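Beta-microseminoprotein (Homo sapiens, PDB 3IX0) is secreted into prostatic fluid and seminal plasma, forms a homodimer, binds the protein PI16 and probably also binds immunoglobulin. Local coordinates at residues 16-21 and 45-50; 29-34 and 39-44; 53-58 and 64-69. All coordinates share one frame; numbering follows the deposited sequence.

Interaction 1. Residues 16-21 and 45-50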
loop_
_atom_site.group_PDB
_atom_site.type_symbol
_atom_site.label_atom_id
_atom_site.label_comp_id
_atom_site.label_asym_id
_atom_site.label_seq_id
_atom_site.Cartn_x
_atom_site.Cartn_y
_atom_site.Cartn_z
ATOM N N ARG B 16 -0.486 -4.089 -26.326
ATOM C CA ARG B 16 -1.214 -3.996 -25.057
ATOM C C ARG B 16 -0.642 -2.948 -24.102
ATOM O O ARG B 16 -0.840 -3.024 -22.884
ATOM C CB ARG B 16 -1.269 -5.354 -24.345
ATOM C CG ARG B 16 -1.849 -6.490 -25.174
ATOM C CD ARG B 16 -0.875 -7.011 -26.233
ATOM N NE ARG B 16 0.314 -7.674 -25.697
ATOM C CZ ARG B 16 1.493 -7.081 -25.526
ATOM N NH1 ARG B 16 1.646 -5.801 -25.834
ATOM N NH2 ARG B 16 2.520 -7.769 -25.042
ATOM N N LYS B 17 0.070 -1.976 -24.653
ATOM C CA LYS B 17 0.529 -0.856 -23.863
ATOM C C LYS B 17 -0.599 -0.391 -22.948
ATOM O O LYS B 17 -1.747 -0.343 -23.358
ATOM C CB LYS B 17 0.976 0.272 -24.778
ATOM C CG LYS B 17 2.195 -0.069 -25.630
ATOM C CD LYS B 17 2.857 1.182 -26.192
ATOM C CE LYS B 17 4.054 0.820 -27.054
ATOM N NZ LYS B 17 3.642 0.494 -28.442
ATOM N N CYS B 18 -0.273 -0.063 -21.703
ATOM C CA CYS B 18 -1.272 0.438 -20.766
ATOM C C CYS B 18 -1.557 1.901 -21.048
ATOM O O CYS B 18 -0.627 2.694 -21.218
ATOM C CB CYS B 18 -0.790 0.296 -19.312
ATOM S SG CYS B 18 -0.237 -1.366 -18.843
ATOM N N MET B 19 -2.835 2.264 -21.087
ATOM C CA MET B 19 -3.207 3.672 -21.150
ATOM C C MET B 19 -3.518 4.219 -19.765
ATOM O O MET B 19 -4.233 3.587 -18.988
ATOM C CB MET B 19 -4.408 3.895 -22.067
ATOM C CG MET B 19 -4.877 5.351 -22.059
ATOM S SD MET B 19 -5.770 5.900 -23.527
ATOM C CE MET B 19 -4.427 6.071 -24.705
ATOM N N ASP B 20 -2.989 5.398 -19.458
ATOM C CA ASP B 20 -3.263 6.020 -18.169
ATOM C C ASP B 20 -4.468 6.954 -18.272
ATOM O O ASP B 20 -5.136 7.015 -19.301
ATOM C CB ASP B 20 -2.021 6.725 -17.584
ATOM C CG ASP B 20 -1.626 7.988 -18.343
ATOM O OD1 ASP B 20 -2.478 8.561 -19.042
ATOM O OD2 ASP B 20 -0.454 8.419 -18.226
ATOM N N LEU B 21 -4.753 7.673 -17.198
ATOM C CA LEU B 21 -5.955 8.489 -17.159
ATOM C C LEU B 21 -5.813 9.747 -18.024
ATOM O O LEU B 21 -6.801 10.256 -18.550
ATOM C CB LEU B 21 -6.327 8.824 -15.707
ATOM C CG LEU B 21 -6.667 7.602 -14.836
ATOM C CD1 LEU B 21 -6.929 7.994 -13.379
ATOM C CD2 LEU B 21 -7.854 6.836 -15.411
ATOM N N THR B 45 -0.901 -8.042 -17.809
ATOM C CA THR B 45 -2.284 -8.307 -17.448
ATOM C C THR B 45 -2.882 -7.370 -16.409
ATOM O O THR B 45 -4.056 -7.496 -16.075
ATOM C CB THR B 45 -2.443 -9.743 -16.939
ATOM O OG1 THR B 45 -1.599 -9.927 -15.799
ATOM C CG2 THR B 45 -2.047 -10.726 -18.034
ATOM N N GLU B 46 -2.097 -6.424 -15.910
ATOM C CA GLU B 46 -2.589 -5.559 -14.854
ATOM C C GLU B 46 -1.877 -4.216 -14.796
ATOM O O GLU B 46 -0.778 -4.063 -15.315
ATOM C CB GLU B 46 -2.462 -6.259 -13.492
ATOM C CG GLU B 46 -1.047 -6.660 -13.112
ATOM C CD GLU B 46 -0.967 -7.276 -11.713
ATOM O OE1 GLU B 46 -2.019 -7.648 -11.151
ATOM O OE2 GLU B 46 0.151 -7.384 -11.170
ATOM N N ILE B 47 -2.520 -3.260 -14.139
ATOM C CA ILE B 47 -1.913 -1.994 -13.823
ATOM C C ILE B 47 -2.040 -1.811 -12.322
ATOM O O ILE B 47 -3.109 -2.025 -11.751
ATOM C CB ILE B 47 -2.634 -0.829 -14.526
ATOM C CG1 ILE B 47 -2.668 -1.043 -16.044
ATOM C CG2 ILE B 47 -1.935 0.496 -14.214
ATOM C CD1 ILE B 47 -3.644 -0.124 -16.746
ATOM N N SER B 48 -0.941 -1.429 -11.681
ATOM C CA SER B 48 -0.978 -1.085 -10.277
ATOM C C SER B 48 -0.575 0.380 -10.093
ATOM O O SER B 48 0.285 0.893 -10.796
ATOM C CB SER B 48 -0.031 -1.984 -9.489
ATOM O OG SER B 48 1.313 -1.708 -9.840
ATOM N N CYS B 49 -1.216 1.053 -9.156
ATOM C CA CYS B 49 -0.788 2.385 -8.749
ATOM C C CYS B 49 -0.675 2.396 -7.234
ATOM O O CYS B 49 -1.555 1.875 -6.535
ATOM C CB CYS B 49 -1.775 3.453 -9.235
ATOM S SG CYS B 49 -1.736 3.656 -11.052
ATOM N N CYS B 50 0.417 2.970 -6.733
ATOM C CA CYS B 50 0.658 3.041 -5.306
ATOM C C CYS B 50 0.935 4.490 -4.929
ATOM O O CYS B 50 1.590 5.208 -5.662
ATOM C CB CYS B 50 1.872 2.186 -4.923
ATOM S SG CYS B 50 1.753 0.460 -5.351
#
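C18 and I47 carry this contact, with a small share from M19. The ethyl branch of I47 lies against the C18 side chain. I47 CG1 is 3.7 Å from C18 SG, and I47 CD1 is 3.9 Å from C18 CB, so both carbons of the branch touch the cysteine. The first torsion of I47 (chi1 -56°) sets CG1 beside the backbone N and leaves the methyl CG2 off the sulfur. The extended second torsion then carries I47 CD1 along strand 18-19, to 4.4 Å from M19 O. The side chain of M19 points away from strand 46-51 and touches V10.

The C18 sulfur is tied to C42 SG by a disulfide. I47 also packs on I5 of strand 2-6. With an alanine here the ethyl branch is gone, and the C18 sulfur would probably be left without its apolar cover on this side, with a gap between C18 and strand 46-51. The backbones stay 7.4 Å apart at C18 CA and I47 CA, too far for pairing. The contact is apolar packing of a two-stranded antiparallel ribbon, 18-19 with 25-26, on the four-stranded antiparallel sheet, whose strand order, 2-6, 46-51, 38-42, 31-33, is that of a Greek key.

Interaction 2. Residues 29-34 and 39-44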
loop_
_atom_site.group_PDB
_atom_site.type_symbol
_atom_site.label_atom_id
_atom_site.label_comp_id
_atom_site.label_asym_id
_atom_site.label_seq_id
_atom_site.Cartn_x
_atom_site.Cartn_y
_atom_site.Cartn_z
ATOM N N ASN B 29 5.743 -3.441 -18.762
ATOM C CA ASN B 29 6.831 -3.420 -17.777
ATOM C C ASN B 29 7.478 -2.072 -17.473
ATOM O O ASN B 29 8.602 -2.026 -16.973
ATOM C CB ASN B 29 7.900 -4.467 -18.102
ATOM C CG ASN B 29 7.345 -5.872 -18.079
ATOM O OD1 ASN B 29 6.465 -6.190 -17.276
ATOM N ND2 ASN B 29 7.834 -6.717 -18.979
ATOM N N SER B 30 6.783 -0.975 -17.738
ATOM C CA SER B 30 7.351 0.333 -17.390
ATOM C C SER B 30 6.683 0.961 -16.169
ATOM O O SER B 30 5.510 0.683 -15.877
ATOM C CB SER B 30 7.284 1.298 -18.572
ATOM O OG SER B 30 5.970 1.804 -18.717
ATOM N N GLU B 31 7.434 1.819 -15.478
ATOM C CA GLU B 31 6.933 2.551 -14.317
ATOM C C GLU B 31 6.859 4.032 -14.648
ATOM O O GLU B 31 7.688 4.549 -15.393
ATOM C CB GLU B 31 7.835 2.309 -13.099
ATOM C CG GLU B 31 7.419 3.045 -11.823
ATOM C CD GLU B 31 7.936 4.488 -11.748
ATOM O OE1 GLU B 31 8.906 4.821 -12.469
ATOM O OE2 GLU B 31 7.376 5.292 -10.960
ATOM N N TRP B 32 5.849 4.716 -14.124
ATOM C CA TRP B 32 5.797 6.178 -14.219
ATOM C C TRP B 32 5.223 6.814 -12.962
ATOM O O TRP B 32 4.517 6.171 -12.189
ATOM C CB TRP B 32 4.997 6.630 -15.432
ATOM C CG TRP B 32 3.493 6.425 -15.354
ATOM C CD1 TRP B 32 2.555 7.372 -15.072
ATOM C CD2 TRP B 32 2.767 5.206 -15.610
ATOM N NE1 TRP B 32 1.292 6.820 -15.121
ATOM C CE2 TRP B 32 1.398 5.494 -15.449
ATOM C CE3 TRP B 32 3.145 3.903 -15.949
ATOM C CZ2 TRP B 32 0.401 4.523 -15.609
ATOM C CZ3 TRP B 32 2.161 2.941 -16.101
ATOM C CH2 TRP B 32 0.802 3.258 -15.937
ATOM N N GLN B 33 5.529 8.085 -12.760
ATOM C CA GLN B 33 4.908 8.825 -11.684
ATOM C C GLN B 33 3.787 9.664 -12.281
ATOM O O GLN B 33 3.916 10.199 -13.390
ATOM C CB GLN B 33 5.943 9.689 -10.965
ATOM C CG GLN B 33 7.154 8.898 -10.464
ATOM C CD GLN B 33 8.133 9.760 -9.663
ATOM O OE1 GLN B 33 7.733 10.707 -8.965
ATOM N NE2 GLN B 33 9.423 9.434 -9.760
ATOM N N THR B 34 2.675 9.744 -11.560
ATOM C CA THR B 34 1.533 10.515 -12.008
ATOM C C THR B 34 1.669 11.961 -11.556
ATOM O O THR B 34 2.717 12.378 -11.052
ATOM C CB THR B 34 0.267 9.989 -11.369
ATOM O OG1 THR B 34 0.394 10.153 -9.949
ATOM C CG2 THR B 34 0.027 8.481 -11.731
ATOM N N THR B 39 2.974 6.285 -7.885
ATOM C CA THR B 39 3.806 5.536 -8.799
ATOM C C THR B 39 2.983 4.361 -9.334
ATOM O O THR B 39 2.432 3.561 -8.563
ATOM C CB THR B 39 5.134 5.071 -8.141
ATOM O OG1 THR B 39 5.786 4.147 -9.014
ATOM C CG2 THR B 39 4.888 4.372 -6.797
ATOM N N CYS B 40 2.885 4.285 -10.652
ATOM C CA CYS B 40 2.122 3.246 -11.331
ATOM C C CYS B 40 3.031 2.359 -12.159
ATOM O O CYS B 40 4.044 2.820 -12.677
ATOM C CB CYS B 40 1.094 3.885 -12.272
ATOM S SG CYS B 40 -0.146 4.845 -11.434
ATOM N N THR B 41 2.639 1.098 -12.323
ATOM C CA THR B 41 3.389 0.167 -13.142
ATOM C C THR B 41 2.478 -0.570 -14.109
ATOM O O THR B 41 1.417 -1.052 -13.731
ATOM C CB THR B 41 4.158 -0.849 -12.266
ATOM O OG1 THR B 41 4.921 -0.146 -11.276
ATOM C CG2 THR B 41 5.104 -1.713 -13.123
ATOM N N CYS B 42 2.897 -0.637 -15.368
ATOM C CA CYS B 42 2.124 -1.281 -16.407
ATOM C C CYS B 42 2.602 -2.717 -16.628
ATOM O O CYS B 42 3.760 -2.943 -16.934
ATOM C CB CYS B 42 2.274 -0.502 -17.709
ATOM S SG CYS B 42 1.755 -1.435 -19.175
ATOM N N TYR B 43 1.717 -3.689 -16.470
ATOM C CA TYR B 43 2.066 -5.069 -16.798
ATOM C C TYR B 43 1.148 -5.610 -17.864
ATOM O O TYR B 43 0.044 -5.086 -18.119
ATOM C CB TYR B 43 1.946 -6.013 -15.587
ATOM C CG TYR B 43 2.702 -5.584 -14.360
ATOM C CD1 TYR B 43 2.081 -4.831 -13.374
ATOM C CD2 TYR B 43 4.034 -5.928 -14.183
ATOM C CE1 TYR B 43 2.768 -4.425 -12.249
ATOM C CE2 TYR B 43 4.728 -5.525 -13.055
ATOM C CZ TYR B 43 4.091 -4.778 -12.090
ATOM O OH TYR B 43 4.777 -4.368 -10.964
ATOM N N GLU B 44 1.615 -6.701 -18.450
ATOM C CA GLU B 44 0.858 -7.472 -19.411
ATOM C C GLU B 44 -0.616 -7.543 -19.008
ATOM O O GLU B 44 -1.487 -7.112 -19.752
ATOM C CB GLU B 44 1.471 -8.869 -19.501
ATOM C CG GLU B 44 1.198 -9.603 -20.785
ATOM C CD GLU B 44 1.764 -8.891 -21.993
ATOM O OE1 GLU B 44 0.977 -8.561 -22.911
ATOM O OE2 GLU B 44 2.993 -8.664 -22.019
HETATM O O HOH W 1 4.175 -7.969 -17.350
#
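The contact is a beta hairpin, strand 31-33 with strand 38-42, at the edge of the four-stranded sheet. The pairing is antiparallel, with E31-T41 and Q33-T39 as non-hydrogen-bonded pairs and W32-C40 as the hydrogen-bonded pair. W32 N gives to C40 O (3.0 Å) and C40 N gives back to W32 O (2.9 Å). C42 N continues the ladder to S30 O, and N29 N reaches C42 O with a more bent bond (132°).

The W32 ring folds back over the neighbouring strand. Its first torsion (chi1 72°) puts CG between the backbone N and the carbonyl carbon, and the six-membered ring then lies against C40. C40 CB sits over one face, 3.6 Å from the centroid of the W32 six-membered ring, a CH-pi contact. C40 SG is more oblique to the ring and touches T34 CG2. W32 CZ3 reaches on to C42 CB (3.8 Å), and H26 stacks on the indole.

On the other face of the sheet, E31 bends at its second torsion. T39 OG1 donates to E31 OE2 (2.8 Å), on the anti side of the carboxylate. A water joins N29 OD1 to E44 N. The indole thus gives an apolar cover to two disulfide cysteines, while the hydroxyl probably helps to steady the carboxylate charge.

Interaction 3. Residues 53-58 and 64-69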
loop_
_atom_site.group_PDB
_atom_site.type_symbol
_atom_site.label_atom_id
_atom_site.label_comp_id
_atom_site.label_asym_id
_atom_site.label_seq_id
_atom_site.Cartn_x
_atom_site.Cartn_y
_atom_site.Cartn_z
ATOM N N VAL B 53 2.769 8.955 -0.917
ATOM C CA VAL B 53 2.636 9.826 0.251
ATOM C C VAL B 53 2.554 9.059 1.562
ATOM O O VAL B 53 1.652 8.259 1.763
ATOM C CB VAL B 53 1.403 10.759 0.159
ATOM C CG1 VAL B 53 1.353 11.688 1.383
ATOM C CG2 VAL B 53 1.434 11.561 -1.139
ATOM N N SER B 54 3.493 9.331 2.462
ATOM C CA SER B 54 3.414 8.831 3.820
ATOM C C SER B 54 2.626 9.796 4.732
ATOM O O SER B 54 3.006 10.950 4.920
ATOM C CB SER B 54 4.820 8.606 4.372
ATOM O OG SER B 54 4.772 7.662 5.410
ATOM N N THR B 55 1.525 9.308 5.289
ATOM C CA THR B 55 0.649 10.110 6.143
ATOM C C THR B 55 1.001 9.946 7.618
ATOM O O THR B 55 0.911 8.852 8.158
ATOM C CB THR B 55 -0.827 9.678 5.952
ATOM O OG1 THR B 55 -1.133 9.684 4.563
ATOM C CG2 THR B 55 -1.793 10.612 6.687
ATOM N N PRO B 56 1.401 11.038 8.279
ATOM C CA PRO B 56 1.670 10.965 9.719
ATOM C C PRO B 56 0.364 10.812 10.472
ATOM O O PRO B 56 -0.559 11.568 10.220
ATOM C CB PRO B 56 2.267 12.335 10.031
ATOM C CG PRO B 56 1.634 13.240 8.933
ATOM C CD PRO B 56 1.686 12.374 7.718
ATOM N N VAL B 57 0.301 9.864 11.399
ATOM C CA VAL B 57 -0.937 9.581 12.121
ATOM C C VAL B 57 -0.724 9.607 13.634
ATOM O O VAL B 57 -1.681 9.687 14.406
ATOM C CB VAL B 57 -1.566 8.232 11.680
ATOM C CG1 VAL B 57 -2.096 8.335 10.255
ATOM C CG2 VAL B 57 -0.542 7.088 11.784
ATOM N N GLY B 58 0.532 9.559 14.058
ATOM C CA GLY B 58 0.833 9.610 15.474
ATOM C C GLY B 58 1.654 10.830 15.847
ATOM O O GLY B 58 2.855 10.903 15.578
ATOM N N CYS B 64 -0.050 20.358 17.504
ATOM C CA CYS B 64 0.590 20.205 16.205
ATOM C C CYS B 64 -0.420 19.878 15.119
ATOM O O CYS B 64 -1.466 19.304 15.380
ATOM C CB CYS B 64 1.632 19.078 16.246
ATOM S SG CYS B 64 2.918 19.252 17.490
ATOM N N GLN B 65 -0.085 20.214 13.885
ATOM C CA GLN B 65 -0.948 19.908 12.776
ATOM C C GLN B 65 -0.094 19.352 11.636
ATOM O O GLN B 65 1.104 19.635 11.551
ATOM C CB GLN B 65 -1.700 21.170 12.307
ATOM C CG GLN B 65 -0.809 22.214 11.664
ATOM C CD GLN B 65 -1.540 23.525 11.334
ATOM O OE1 GLN B 65 -2.726 23.533 11.014
ATOM N NE2 GLN B 65 -0.813 24.631 11.395
ATOM N N ARG B 66 -0.708 18.573 10.755
ATOM C CA ARG B 66 -0.011 18.126 9.554
ATOM C C ARG B 66 -0.425 18.978 8.358
ATOM O O ARG B 66 -1.586 19.361 8.209
ATOM C CB ARG B 66 -0.272 16.641 9.278
ATOM C CG ARG B 66 -1.697 16.311 8.811
ATOM C CD ARG B 66 -1.970 14.821 8.937
ATOM N NE ARG B 66 -3.324 14.471 8.521
ATOM C CZ ARG B 66 -3.997 13.408 8.958
ATOM N NH1 ARG B 66 -3.449 12.576 9.838
ATOM N NH2 ARG B 66 -5.227 13.177 8.515
ATOM N N ILE B 67 0.539 19.295 7.508
ATOM C CA ILE B 67 0.259 20.118 6.354
ATOM C C ILE B 67 0.860 19.415 5.129
ATOM O O ILE B 67 2.032 19.033 5.123
ATOM C CB ILE B 67 0.855 21.533 6.520
ATOM C CG1 ILE B 67 0.354 22.192 7.806
ATOM C CG2 ILE B 67 0.547 22.374 5.291
ATOM C CD1 ILE B 67 1.009 23.561 8.091
ATOM N N PHE B 68 0.044 19.237 4.102
ATOM C CA PHE B 68 0.449 18.506 2.914
ATOM C C PHE B 68 1.211 19.419 1.972
ATOM O O PHE B 68 0.766 20.520 1.708
ATOM C CB PHE B 68 -0.791 17.964 2.187
ATOM C CG PHE B 68 -0.465 17.161 0.958
ATOM C CD1 PHE B 68 0.411 16.092 1.030
ATOM C CD2 PHE B 68 -1.032 17.477 -0.269
ATOM C CE1 PHE B 68 0.724 15.356 -0.098
ATOM C CE2 PHE B 68 -0.728 16.740 -1.389
ATOM C CZ PHE B 68 0.155 15.680 -1.305
ATOM N N LYS B 69 2.349 18.960 1.463
ATOM C CA LYS B 69 3.092 19.712 0.450
ATOM C C LYS B 69 3.056 18.939 -0.866
ATOM O O LYS B 69 3.865 18.035 -1.082
ATOM C CB LYS B 69 4.547 19.903 0.885
ATOM C CG LYS B 69 4.730 20.431 2.298
ATOM C CD LYS B 69 5.010 21.925 2.298
ATOM C CE LYS B 69 3.802 22.726 2.762
ATOM N NZ LYS B 69 4.212 24.037 3.343
#
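The R66 guanidinium has the methyl T55 CG2 over one face, 4.1 Å above its plane and offset toward the rim. P56 O lies near its edge and takes a hydrogen bond from R66 NH1 at 3.1 Å. The donor is in the plane of the P56 carbonyl, but the oxygen is 26° out of the guanidinium plane. The bond is bent, with an N-H...O angle of 135°. The F68 ring meets V53 obliquely: both V53 CG1 and V53 CG2 are 4.0 Å from F68 CE1, so both methyls of the valine reach the same ring carbon. A second aromatic, Y75, meets the F68 ring with its plane turned well away from that of F68.

The two segments belong to different two-stranded antiparallel sheets. Strand 55-58 pairs with 91-93, and strand 64-69 pairs with 74-79. They run nearly antiparallel, but their axes are 8.6 Å apart, so side chains bridge the distance. R66 does most of this. Its CG stands between the backbone N and the carbonyl carbon (chi1 71°), and the chain runs extended from CG to NE, which carries the charged end across P56. The proline ring packs on the stem of that arginine, with P56 CG 3.9 Å from both R66 CB and R66 CD. P56 also rests on Y75 and V77 of strand 74-79 and on W92 of strand 91-93.

Interactions 1 and 2 form one cluster, with centres about 6 Å apart. Two disulfides tie them together: C18 SG to C42 SG and C49 SG to C40 SG, each 2.0 Å. Strands 38-42 and 46-51 are also neighbours in the same sheet, and I47 CG2 packs 3.7 Å from T41 O. Interaction 3 lies on the opposite side of the chain's centre. Its centre is about 28 Å from that of interaction 1 and about 26 Å from that of interaction 2. Segments 45-50 and 53-58 are separated by two residues, so the chain passes directly from the four-stranded sheet to the two smaller sheets that meet in interaction 3.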